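Local coordinates for protein type II restriction enzyme MunI (Mycoplasma, PDB 1D02) that cuts double-stranded DNA as a homodimeric type II restriction endonuclease, recognising 5'-CAATTG-3' and cleaving after the first C, at residues T91-I99 against A133-N141; Q25-F35 against S185-F193. The protein carries 1 engineered substitution. All coordinates share one frame; numbering follows the deposited sequence.

Contact 1 of 2, residues T91-I99 against A133-N141; sequences THKILFGEI and AYRTIGGIN
Ile94 and Gly138 bring strand 93-99 and the end of helix 133-138 together, with their axes 7.6 Å apart at closest approach and 144° between their directions. The strand belongs to the central mixed sheet of a PD-(D/E)XK nuclease, and the helix packs beside it, its C-terminal end against the edge of the strand. The backbones meet directly. Ile94 N donates to Gly138 O, a carbonyl at the helix end, at 2.9 Å. Gly138 has no side chain, so its CA can lie 3.5 Å from Ile94 O in a CA-H...O contact. Gly139 then leaves the helix with positive phi. Next to it, the CD1 branch of Ile140 reaches Ile94 O at 3.6 Å. The extended chain of Lys93 runs past Gly139 O, and its NZ hydrogen-bonds to Asp202 O.

Phe96 points its CB at the helix. The edge of the Phe96 ring is directed at the face of the Tyr134 ring in an edge-to-face pair, with centroids 5.3 Å apart and planes at 63°. Phe96 CB also packs closely on Tyr134 CE2, at 3.4 Å. Ile137 CG2 meets the far end of the Phe96 ring. Ile94 CG2, from the same strand, lies over one face of that ring, offset toward the rim.

Glu98 probably fills the acidic position of the family signature. Its chain bends at chi2 (-53°), and the carboxylate comes near the Tyr134 hydroxyl without bonding to it directly. Two waters bridge them: both donate to Glu98 OE2, at 2.5 and 2.7 Å, and both hydrogen-bond to Tyr134 OH.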
loop_
_atom_site.group_PDB
_atom_site.type_symbol
_atom_site.label_atom_id
_atom_site.label_comp_id
_atom_site.label_asym_id
_atom_site.label_seq_id
_atom_site.Cartn_x
_atom_site.Cartn_y
_atom_site.Cartn_z
ATOM N N THR D 91 27.647 -6.836 9.041
ATOM C CA THR D 91 27.304 -7.157 7.660
ATOM C C THR D 91 26.805 -5.928 6.881
ATOM O O THR D 91 26.787 -5.927 5.650
ATOM C CB THR D 91 26.187 -8.179 7.606
ATOM O OG1 THR D 91 25.021 -7.607 8.201
ATOM C CG2 THR D 91 26.555 -9.452 8.354
ATOM N N HIS D 92 26.393 -4.903 7.612
ATOM C CA HIS D 92 25.860 -3.664 7.041
ATOM C C HIS D 92 24.506 -3.871 6.344
ATOM O O HIS D 92 24.069 -3.017 5.538
ATOM C CB HIS D 92 26.875 -3.031 6.101
ATOM C CG HIS D 92 28.173 -2.695 6.770
ATOM N ND1 HIS D 92 28.291 -1.687 7.704
ATOM C CD2 HIS D 92 29.394 -3.278 6.689
ATOM C CE1 HIS D 92 29.528 -1.663 8.171
ATOM N NE2 HIS D 92 30.218 -2.619 7.572
ATOM N N LYS D 93 23.859 -4.996 6.648
ATOM C CA LYS D 93 22.522 -5.268 6.118
ATOM C C LYS D 93 21.546 -4.536 7.051
ATOM O O LYS D 93 21.762 -4.459 8.274
ATOM C CB LYS D 93 22.216 -6.770 6.083
ATOM C CG LYS D 93 22.952 -7.481 4.945
ATOM C CD LYS D 93 22.521 -8.931 4.784
ATOM C CE LYS D 93 23.214 -9.563 3.559
ATOM N NZ LYS D 93 22.832 -10.985 3.428
ATOM N N ILE D 94 20.484 -3.988 6.466
ATOM C CA ILE D 94 19.515 -3.202 7.220
ATOM C C ILE D 94 18.075 -3.610 6.936
ATOM O O ILE D 94 17.701 -3.865 5.784
ATOM C CB ILE D 94 19.625 -1.708 6.851
ATOM C CG1 ILE D 94 21.054 -1.222 7.063
ATOM C CG2 ILE D 94 18.644 -0.882 7.696
ATOM C CD1 ILE D 94 21.374 0.109 6.414
ATOM N N LEU D 95 17.272 -3.665 8.001
ATOM C CA LEU D 95 15.845 -3.987 7.892
ATOM C C LEU D 95 15.154 -2.658 8.206
ATOM O O LEU D 95 15.393 -2.076 9.262
ATOM C CB LEU D 95 15.448 -5.040 8.941
ATOM C CG LEU D 95 13.941 -5.290 9.111
ATOM C CD1 LEU D 95 13.427 -5.973 7.837
ATOM C CD2 LEU D 95 13.668 -6.170 10.336
ATOM N N PHE D 96 14.324 -2.169 7.286
ATOM C CA PHE D 96 13.617 -0.906 7.494
ATOM C C PHE D 96 12.243 -1.184 8.070
ATOM O O PHE D 96 11.621 -2.192 7.738
ATOM C CB PHE D 96 13.538 -0.147 6.161
ATOM C CG PHE D 96 14.869 0.352 5.697
ATOM C CD1 PHE D 96 15.592 -0.334 4.718
ATOM C CD2 PHE D 96 15.438 1.468 6.294
ATOM C CE1 PHE D 96 16.880 0.103 4.353
ATOM C CE2 PHE D 96 16.704 1.910 5.936
ATOM C CZ PHE D 96 17.428 1.225 4.964
ATOM N N GLY D 97 11.773 -0.310 8.959
ATOM C CA GLY D 97 10.493 -0.588 9.570
ATOM C C GLY D 97 9.490 0.532 9.650
ATOM O O GLY D 97 9.828 1.698 9.462
ATOM N N GLU D 98 8.246 0.163 9.936
ATOM C CA GLU D 98 7.172 1.137 10.087
ATOM C C GLU D 98 6.404 0.776 11.348
ATOM O O GLU D 98 6.457 -0.364 11.823
ATOM C CB GLU D 98 6.204 1.102 8.894
ATOM C CG GLU D 98 6.790 1.503 7.548
ATOM C CD GLU D 98 7.498 2.857 7.564
ATOM O OE1 GLU D 98 7.175 3.721 8.421
ATOM O OE2 GLU D 98 8.397 3.069 6.714
ATOM N N ILE D 99 5.670 1.748 11.881
ATOM C CA ILE D 99 4.875 1.536 13.074
ATOM C C ILE D 99 3.514 2.134 12.740
ATOM O O ILE D 99 3.414 3.340 12.473
ATOM C CB ILE D 99 5.483 2.264 14.295
ATOM C CG1 ILE D 99 6.859 1.645 14.646
ATOM C CG2 ILE D 99 4.545 2.140 15.494
ATOM C CD1 ILE D 99 7.533 2.292 15.818
ATOM N N ALA D 133 14.083 -0.421 -4.112
ATOM C CA ALA D 133 14.939 0.507 -3.376
ATOM C C ALA D 133 15.373 -0.078 -2.014
ATOM O O ALA D 133 16.551 0.011 -1.612
ATOM C CB ALA D 133 14.203 1.833 -3.168
ATOM N N TYR D 134 14.417 -0.675 -1.301
ATOM C CA TYR D 134 14.700 -1.255 0.010
ATOM C C TYR D 134 15.689 -2.417 -0.090
ATOM O O TYR D 134 16.632 -2.519 0.708
ATOM C CB TYR D 134 13.412 -1.761 0.671
ATOM C CG TYR D 134 12.645 -0.699 1.457
ATOM C CD1 TYR D 134 12.433 0.576 0.941
ATOM C CD2 TYR D 134 12.144 -0.991 2.724
ATOM C CE1 TYR D 134 11.733 1.547 1.687
ATOM C CE2 TYR D 134 11.446 -0.040 3.463
ATOM C CZ TYR D 134 11.252 1.224 2.941
ATOM O OH TYR D 134 10.617 2.174 3.712
ATOM N N ARG D 135 15.474 -3.287 -1.069
ATOM C CA ARG D 135 16.388 -4.424 -1.226
ATOM C C ARG D 135 17.796 -3.971 -1.628
ATOM O O ARG D 135 18.795 -4.542 -1.159
ATOM C CB ARG D 135 15.831 -5.422 -2.243
ATOM C CG ARG D 135 14.595 -6.198 -1.747
ATOM C CD ARG D 135 14.363 -7.399 -2.654
ATOM N NE ARG D 135 13.156 -8.177 -2.357
ATOM C CZ ARG D 135 13.050 -9.118 -1.420
ATOM N NH1 ARG D 135 14.085 -9.429 -0.620
ATOM N NH2 ARG D 135 11.927 -9.826 -1.349
ATOM N N THR D 136 17.897 -2.938 -2.466
ATOM C CA THR D 136 19.204 -2.425 -2.885
ATOM C C THR D 136 19.955 -1.800 -1.719
ATOM O O THR D 136 21.139 -2.074 -1.490
ATOM C CB THR D 136 19.068 -1.331 -3.979
ATOM O OG1 THR D 136 18.546 -1.922 -5.165
ATOM C CG2 THR D 136 20.433 -0.654 -4.265
ATOM N N ILE D 137 19.250 -0.974 -0.954
ATOM C CA ILE D 137 19.896 -0.279 0.143
ATOM C C ILE D 137 20.181 -1.183 1.335
ATOM O O ILE D 137 21.307 -1.227 1.822
ATOM C CB ILE D 137 19.037 0.936 0.568
ATOM C CG1 ILE D 137 19.002 1.936 -0.586
ATOM C CG2 ILE D 137 19.644 1.621 1.832
ATOM C CD1 ILE D 137 17.996 3.074 -0.422
ATOM N N GLY D 138 19.183 -1.945 1.762
ATOM C CA GLY D 138 19.357 -2.791 2.929
ATOM C C GLY D 138 20.157 -4.058 2.713
ATOM O O GLY D 138 20.632 -4.651 3.685
ATOM N N GLY D 139 20.282 -4.503 1.459
ATOM C CA GLY D 139 21.063 -5.701 1.192
ATOM C C GLY D 139 20.342 -7.036 1.292
ATOM O O GLY D 139 20.986 -8.076 1.148
ATOM N N ILE D 140 19.025 -7.034 1.522
ATOM C CA ILE D 140 18.255 -8.268 1.657
ATOM C C ILE D 140 17.592 -8.666 0.342
ATOM O O ILE D 140 16.558 -8.108 -0.030
ATOM C CB ILE D 140 17.144 -8.119 2.745
ATOM C CG1 ILE D 140 17.779 -7.639 4.057
ATOM C CG2 ILE D 140 16.387 -9.459 2.950
ATOM C CD1 ILE D 140 16.749 -7.252 5.129
ATOM N N ASN D 141 18.172 -9.639 -0.363
ATOM C CA ASN D 141 17.592 -10.099 -1.618
ATOM C C ASN D 141 16.885 -11.453 -1.534
ATOM O O ASN D 141 16.377 -11.952 -2.551
ATOM C CB ASN D 141 18.667 -10.119 -2.719
ATOM C CG ASN D 141 19.134 -8.719 -3.078
ATOM O OD1 ASN D 141 18.324 -7.875 -3.461
ATOM N ND2 ASN D 141 20.434 -8.457 -2.938
HETATM O O HOH W 1 9.930 1.189 6.188
HETATM O O HOH W 2 8.919 4.500 4.542
#

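Contact 2 of 2, residues Q25-F35 against S185-F193; sequences QNLYNVFNAVF and SGEKLVQHF
Val190 and Phe31 lie at the centre of this helix pair. Val190 CG2 sits over one face of the Phe31 ring, offset toward the rim, in a CH-pi contact 4.3 Å from the centroid. The same methyl presses on Val30 CG1 at 3.4 Å, tighter than usual for two carbons. Val190 CG1 meets Val34 CG1 tip to tip. Leu189 crosses Phe31 at about a right angle, and its CD2 lies 3.7 Å from Phe31 CE1 and also touches Leu27 CG.

Phe193 turns its ring face to two edges. The Phe31 ring comes in nearly perpendicular, at 86°, and the Phe35 ring at 63°; both pairs are offset. The Phe193 side chain sets out toward helix 27-34, and its CB lies at the edge of the Phe31 ring, 4.0 Å from Phe31 CZ.

Gln25 OE1 accepts from Gly186 N at 2.7 Å, with the donor tilted from the carbonyl plane. Asn26, the N-cap, and Asn29 form a capping box at the start of helix 27-34. Phe35 and Phe193 both rest on Ile86 of strand 84-88. The helices cross at -64° around a buried aromatic and aliphatic core that covers one side of the nuclease sheet.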
loop_
_atom_site.group_PDB
_atom_site.type_symbol
_atom_site.label_atom_id
_atom_site.label_comp_id
_atom_site.label_asym_id
_atom_site.label_seq_id
_atom_site.Cartn_x
_atom_site.Cartn_y
_atom_site.Cartn_z
ATOM N N GLN D 25 7.277 0.995 28.049
ATOM C CA GLN D 25 8.028 0.464 26.921
ATOM C C GLN D 25 7.449 0.874 25.582
ATOM O O GLN D 25 6.223 0.946 25.417
ATOM C CB GLN D 25 8.043 -1.060 26.980
ATOM C CG GLN D 25 8.764 -1.647 28.174
ATOM C CD GLN D 25 8.939 -3.152 28.035
ATOM O OE1 GLN D 25 8.121 -3.820 27.420
ATOM N NE2 GLN D 25 10.001 -3.689 28.618
ATOM N N ASN D 26 8.329 1.172 24.640
ATOM C CA ASN D 26 7.932 1.511 23.275
ATOM C C ASN D 26 8.957 0.766 22.397
ATOM O O ASN D 26 9.907 0.171 22.934
ATOM C CB ASN D 26 7.953 3.016 23.032
ATOM C CG ASN D 26 9.277 3.649 23.385
ATOM O OD1 ASN D 26 10.296 3.365 22.760
ATOM N ND2 ASN D 26 9.268 4.517 24.401
ATOM N N LEU D 27 8.767 0.764 21.083
ATOM C CA LEU D 27 9.682 -0.003 20.222
ATOM C C LEU D 27 11.136 0.427 20.340
ATOM O O LEU D 27 12.059 -0.405 20.290
ATOM C CB LEU D 27 9.244 0.070 18.750
ATOM C CG LEU D 27 10.066 -0.764 17.746
ATOM C CD1 LEU D 27 9.097 -1.283 16.668
ATOM C CD2 LEU D 27 11.200 0.056 17.118
ATOM N N TYR D 28 11.344 1.726 20.485
ATOM C CA TYR D 28 12.692 2.262 20.586
ATOM C C TYR D 28 13.441 1.901 21.862
ATOM O O TYR D 28 14.587 1.408 21.781
ATOM C CB TYR D 28 12.659 3.778 20.399
ATOM C CG TYR D 28 11.950 4.156 19.127
ATOM C CD1 TYR D 28 10.586 4.503 19.124
ATOM C CD2 TYR D 28 12.619 4.121 17.918
ATOM C CE1 TYR D 28 9.925 4.806 17.910
ATOM C CE2 TYR D 28 11.985 4.420 16.730
ATOM C CZ TYR D 28 10.652 4.756 16.722
ATOM O OH TYR D 28 10.065 5.018 15.504
ATOM N N ASN D 29 12.856 2.125 23.037
ATOM C CA ASN D 29 13.657 1.774 24.218
ATOM C C ASN D 29 13.832 0.258 24.374
ATOM O O ASN D 29 14.858 -0.205 24.866
ATOM C CB ASN D 29 13.166 2.482 25.516
ATOM C CG ASN D 29 11.738 2.134 25.928
ATOM O OD1 ASN D 29 11.070 1.292 25.344
ATOM N ND2 ASN D 29 11.278 2.796 26.991
ATOM N N VAL D 30 12.873 -0.507 23.877
ATOM C CA VAL D 30 12.945 -1.966 23.927
ATOM C C VAL D 30 14.106 -2.458 23.039
ATOM O O VAL D 30 14.972 -3.229 23.490
ATOM C CB VAL D 30 11.600 -2.592 23.446
ATOM C CG1 VAL D 30 11.770 -4.058 23.015
ATOM C CG2 VAL D 30 10.553 -2.488 24.572
ATOM N N PHE D 31 14.160 -2.013 21.785
ATOM C CA PHE D 31 15.251 -2.493 20.949
ATOM C C PHE D 31 16.598 -1.903 21.355
ATOM O O PHE D 31 17.619 -2.587 21.241
ATOM C CB PHE D 31 14.968 -2.238 19.458
ATOM C CG PHE D 31 14.175 -3.343 18.813
ATOM C CD1 PHE D 31 12.851 -3.150 18.420
ATOM C CD2 PHE D 31 14.750 -4.608 18.636
ATOM C CE1 PHE D 31 12.125 -4.190 17.865
ATOM C CE2 PHE D 31 14.016 -5.656 18.080
ATOM C CZ PHE D 31 12.703 -5.442 17.694
ATOM N N ASN D 32 16.623 -0.648 21.808
ATOM C CA ASN D 32 17.892 -0.064 22.247
ATOM C C ASN D 32 18.429 -0.881 23.417
ATOM O O ASN D 32 19.633 -1.144 23.502
ATOM C CB ASN D 32 17.703 1.395 22.683
ATOM C CG ASN D 32 17.596 2.338 21.509
ATOM O OD1 ASN D 32 16.966 3.406 21.595
ATOM N ND2 ASN D 32 18.244 1.982 20.413
ATOM N N ALA D 33 17.554 -1.302 24.318
ATOM C CA ALA D 33 18.039 -2.088 25.449
ATOM C C ALA D 33 18.559 -3.450 25.007
ATOM O O ALA D 33 19.658 -3.870 25.388
ATOM C CB ALA D 33 16.925 -2.280 26.498
ATOM N N VAL D 34 17.763 -4.140 24.202
ATOM C CA VAL D 34 18.122 -5.484 23.772
ATOM C C VAL D 34 19.335 -5.530 22.833
ATOM O O VAL D 34 19.976 -6.593 22.644
ATOM C CB VAL D 34 16.864 -6.209 23.187
ATOM C CG1 VAL D 34 16.743 -6.047 21.654
ATOM C CG2 VAL D 34 16.927 -7.663 23.578
ATOM N N PHE D 35 19.675 -4.388 22.260
ATOM C CA PHE D 35 20.846 -4.334 21.389
ATOM C C PHE D 35 22.115 -3.884 22.109
ATOM O O PHE D 35 23.193 -3.832 21.495
ATOM C CB PHE D 35 20.597 -3.402 20.191
ATOM C CG PHE D 35 19.616 -3.945 19.172
ATOM C CD1 PHE D 35 19.090 -3.091 18.184
ATOM C CD2 PHE D 35 19.250 -5.291 19.155
ATOM C CE1 PHE D 35 18.227 -3.577 17.208
ATOM C CE2 PHE D 35 18.389 -5.785 18.180
ATOM C CZ PHE D 35 17.874 -4.916 17.199
ATOM N N SER D 185 4.447 -7.201 26.509
ATOM C CA SER D 185 5.745 -6.621 26.837
ATOM C C SER D 185 6.657 -6.600 25.621
ATOM O O SER D 185 6.325 -7.162 24.576
ATOM C CB SER D 185 6.416 -7.393 27.973
ATOM O OG SER D 185 6.681 -8.719 27.563
ATOM N N GLY D 186 7.804 -5.948 25.782
ATOM C CA GLY D 186 8.776 -5.838 24.707
ATOM C C GLY D 186 9.375 -7.168 24.276
ATOM O O GLY D 186 9.738 -7.351 23.111
ATOM N N GLU D 187 9.475 -8.112 25.207
ATOM C CA GLU D 187 10.032 -9.412 24.893
ATOM C C GLU D 187 9.392 -10.077 23.662
ATOM O O GLU D 187 10.099 -10.585 22.785
ATOM C CB GLU D 187 9.923 -10.319 26.139
ATOM C CG GLU D 187 10.496 -11.715 25.948
ATOM C CD GLU D 187 10.445 -12.567 27.221
ATOM O OE1 GLU D 187 9.408 -12.537 27.928
ATOM O OE2 GLU D 187 11.434 -13.277 27.500
ATOM N N LYS D 188 8.064 -10.072 23.592
ATOM C CA LYS D 188 7.370 -10.671 22.463
ATOM C C LYS D 188 7.743 -9.991 21.135
ATOM O O LYS D 188 7.895 -10.664 20.115
ATOM C CB LYS D 188 5.862 -10.566 22.697
ATOM C CG LYS D 188 5.028 -11.216 21.630
ATOM C CD LYS D 188 4.482 -12.559 22.095
ATOM C CE LYS D 188 3.304 -12.987 21.210
ATOM N NZ LYS D 188 2.016 -12.211 21.461
ATOM N N LEU D 189 7.864 -8.665 21.162
ATOM C CA LEU D 189 8.236 -7.880 19.985
ATOM C C LEU D 189 9.632 -8.306 19.513
ATOM O O LEU D 189 9.842 -8.594 18.329
ATOM C CB LEU D 189 8.242 -6.375 20.322
ATOM C CG LEU D 189 8.814 -5.436 19.252
ATOM C CD1 LEU D 189 7.887 -5.407 18.045
ATOM C CD2 LEU D 189 8.988 -4.021 19.842
ATOM N N VAL D 190 10.570 -8.359 20.444
ATOM C CA VAL D 190 11.941 -8.732 20.093
ATOM C C VAL D 190 12.016 -10.198 19.648
ATOM O O VAL D 190 12.758 -10.529 18.705
ATOM C CB VAL D 190 12.942 -8.461 21.278
ATOM C CG1 VAL D 190 14.364 -8.841 20.852
ATOM C CG2 VAL D 190 12.932 -6.964 21.657
ATOM N N GLN D 191 11.236 -11.078 20.275
ATOM C CA GLN D 191 11.264 -12.489 19.886
ATOM C C GLN D 191 10.851 -12.641 18.426
ATOM O O GLN D 191 11.393 -13.486 17.716
ATOM C CB GLN D 191 10.356 -13.339 20.781
ATOM C CG GLN D 191 10.894 -13.473 22.208
ATOM C CD GLN D 191 9.965 -14.253 23.119
ATOM O OE1 GLN D 191 8.734 -14.064 23.033
ATOM N NE2 GLN D 191 10.475 -15.041 23.955
ATOM N N HIS D 192 9.912 -11.819 17.954
ATOM C CA HIS D 192 9.509 -11.930 16.550
ATOM C C HIS D 192 10.714 -11.628 15.661
ATOM O O HIS D 192 11.021 -12.382 14.737
ATOM C CB HIS D 192 8.369 -10.960 16.224
ATOM C CG HIS D 192 7.819 -11.128 14.840
ATOM N ND1 HIS D 192 8.415 -10.576 13.726
ATOM C CD2 HIS D 192 6.764 -11.849 14.386
ATOM C CE1 HIS D 192 7.756 -10.957 12.644
ATOM N NE2 HIS D 192 6.753 -11.732 13.019
ATOM N N PHE D 193 11.382 -10.511 15.925
ATOM C CA PHE D 193 12.568 -10.138 15.155
ATOM C C PHE D 193 13.644 -11.234 15.280
ATOM O O PHE D 193 14.182 -11.717 14.291
ATOM C CB PHE D 193 13.156 -8.832 15.704
ATOM C CG PHE D 193 14.534 -8.522 15.180
ATOM C CD1 PHE D 193 14.715 -8.050 13.885
ATOM C CD2 PHE D 193 15.657 -8.717 15.995
ATOM C CE1 PHE D 193 16.002 -7.771 13.398
ATOM C CE2 PHE D 193 16.942 -8.445 15.526
ATOM C CZ PHE D 193 17.116 -7.969 14.220
HETATM O O HOH W 3 10.066 -6.982 28.280
#

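Contacts 1 and 2 lie on opposite sides of the central sheet, with their centres 19 Å apart. Strand 93-101 joins them. Phe96 turns to helix 128-138, while Leu95 turns the other way, and its CD2 lies 4.1 Å from Phe193 CD1. Further along, Ile99 CD1 packs against Tyr28 OH at 3.7 Å and against Leu27 CD1. Strand 93-101 thus has helix 128-138 on the Phe96 side and helices 27-34 and 186-197 on the Leu95 and Ile99 side. Contact 1 is the nearer to the bound DNA, its nearest atom about 4 Å away, against about 7 Å for contact 2. Glu98 and Ile99 fit the (D/E)X part of the signature, which places contact 1 beside the probable catalytic centre.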